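Local coordinates for ALDH21) (Physcomitrella patens subsp. patens, PDB 5MZ5), which oxidises succinic semialdehyde with NADP(+) as cofactor, as a tetrameric member of the aldehyde dehydrogenase family, at residues G441-I446 / D477-G482. Residues are numbered along the deposited sequence; the frame is centred on the assembly and turned at random.
Sequences GLQSGI and DSQPYG
Leu-442 and Gly-482 bring the two backbones nearest, their CA atoms 5.8 Å apart, where the residue just ahead of strand 443-447 meets a loop without regular structure; the chains then diverge. A water bridges the gap, donating to Gln-443 OE1 at 3.0 Å and accepting from Gly-482 N at 3.2 Å. Leu-442 has CG anti to its backbone N (chi1 -165°), and its two methyls divide the work: CD1 lies over one face of the Tyr-481 ring, 4.0 Å from Tyr-481 CZ, and also packs against the Gly-482 carbonyl, while CD2 touches Tyr-481 OH at 3.6 Å. Gln-443 carboxamide oxygen OE1 meets the same ring at its edge, 3.6 Å from Tyr-481 CD1, with the amide and ring planes 71° apart. Gln-443 and Gln-479 meet tip to tip, their amides nearly coplanar and Gln-443 OE1 2.9 Å from Gln-479 NE2. Beyond the pair, Gln-443 NE2 bonds to the carbonyls of Pro-472 and Leu-474, and Gln-479 OE1 accepts from Val-476 N, so both amide groups are tied to the chain leading into 477-482. Tyr-481 also makes a cation-pi contact with Arg-475, and its hydroxyl bonds a glycerol, probably from the crystallisation liquor. Tyr-481 and Arg-475 are succinate-binding residues of this enzyme, though this chain holds no succinate; here their loop packs on the strand end at the aldehyde dehydrogenase substrate pocket.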
# COMPACT_ATOMS: atom_id res chain seq x y z
N GLY A 441 6.96 11.89 -25.30
CA GLY A 441 7.28 10.75 -24.45
C GLY A 441 6.07 10.14 -23.79
O GLY A 441 6.05 9.95 -22.58
N LEU A 442 5.06 9.80 -24.59
CA LEU A 442 3.81 9.26 -24.09
C LEU A 442 3.87 7.74 -23.93
O LEU A 442 3.91 7.25 -22.79
CB LEU A 442 2.65 9.75 -24.99
CG LEU A 442 1.18 9.64 -24.55
CD1 LEU A 442 0.99 9.73 -23.08
CD2 LEU A 442 0.35 10.71 -25.22
N GLN A 443 3.91 7.01 -25.04
CA GLN A 443 3.97 5.55 -25.04
C GLN A 443 4.87 5.04 -26.14
O GLN A 443 5.13 5.74 -27.12
CB GLN A 443 2.57 4.90 -25.10
CG GLN A 443 1.76 5.10 -23.83
CD GLN A 443 0.58 4.20 -23.60
OE1 GLN A 443 -0.00 4.21 -22.53
NE2 GLN A 443 0.17 3.41 -24.59
N SER A 444 5.38 3.82 -25.96
CA SER A 444 6.24 3.09 -26.90
C SER A 444 5.79 1.64 -26.91
O SER A 444 5.20 1.17 -25.93
CB SER A 444 7.69 3.17 -26.46
OG SER A 444 8.26 4.41 -26.85
N GLY A 445 6.06 0.94 -28.00
CA GLY A 445 5.74 -0.46 -28.18
C GLY A 445 6.99 -1.25 -28.50
O GLY A 445 7.93 -0.71 -29.08
N ILE A 446 7.01 -2.53 -28.09
CA ILE A 446 8.12 -3.45 -28.37
C ILE A 446 7.62 -4.90 -28.55
O ILE A 446 6.99 -5.46 -27.64
CB ILE A 446 9.30 -3.36 -27.34
CG1 ILE A 446 10.40 -4.41 -27.68
CG2 ILE A 446 8.83 -3.47 -25.87
CD1 ILE A 446 11.63 -4.37 -26.91
N ASP A 477 -8.13 1.49 -19.24
CA ASP A 477 -8.69 2.65 -18.55
C ASP A 477 -8.34 2.73 -17.04
O ASP A 477 -8.57 3.79 -16.43
CB ASP A 477 -10.19 2.74 -18.81
CG ASP A 477 -10.48 2.97 -20.29
OD1 ASP A 477 -10.25 4.10 -20.77
OD2 ASP A 477 -10.83 2.01 -20.99
N SER A 478 -7.68 1.69 -16.49
CA SER A 478 -7.20 1.69 -15.11
C SER A 478 -5.69 1.93 -14.98
O SER A 478 -5.19 2.13 -13.87
CB SER A 478 -7.59 0.38 -14.41
OG SER A 478 -6.95 -0.72 -15.02
N GLN A 479 -4.95 1.86 -16.11
CA GLN A 479 -3.50 2.03 -16.10
C GLN A 479 -3.07 3.49 -15.84
O GLN A 479 -3.82 4.39 -16.21
CB GLN A 479 -2.90 1.52 -17.43
CG GLN A 479 -2.73 2.61 -18.50
CD GLN A 479 -2.24 2.08 -19.80
OE1 GLN A 479 -2.72 1.06 -20.31
NE2 GLN A 479 -1.27 2.77 -20.38
N PRO A 480 -1.86 3.76 -15.27
CA PRO A 480 -1.41 5.17 -15.20
C PRO A 480 -1.04 5.61 -16.62
O PRO A 480 -0.17 5.01 -17.26
CB PRO A 480 -0.23 5.13 -14.24
CG PRO A 480 0.29 3.72 -14.31
CD PRO A 480 -0.84 2.82 -14.75
N TYR A 481 -1.80 6.56 -17.16
CA TYR A 481 -1.63 7.02 -18.53
C TYR A 481 -1.18 8.48 -18.57
O TYR A 481 -1.81 9.35 -17.97
CB TYR A 481 -2.93 6.79 -19.33
CG TYR A 481 -2.93 7.43 -20.70
CD1 TYR A 481 -2.38 6.78 -21.80
CD2 TYR A 481 -3.47 8.70 -20.90
CE1 TYR A 481 -2.37 7.37 -23.06
CE2 TYR A 481 -3.44 9.31 -22.15
CZ TYR A 481 -2.90 8.64 -23.23
OH TYR A 481 -2.89 9.25 -24.47
N GLY A 482 -0.11 8.73 -19.29
CA GLY A 482 0.48 10.05 -19.41
C GLY A 482 1.92 9.95 -19.83
O GLY A 482 2.42 8.85 -20.11
O HOH W 1 1.24 6.14 -20.57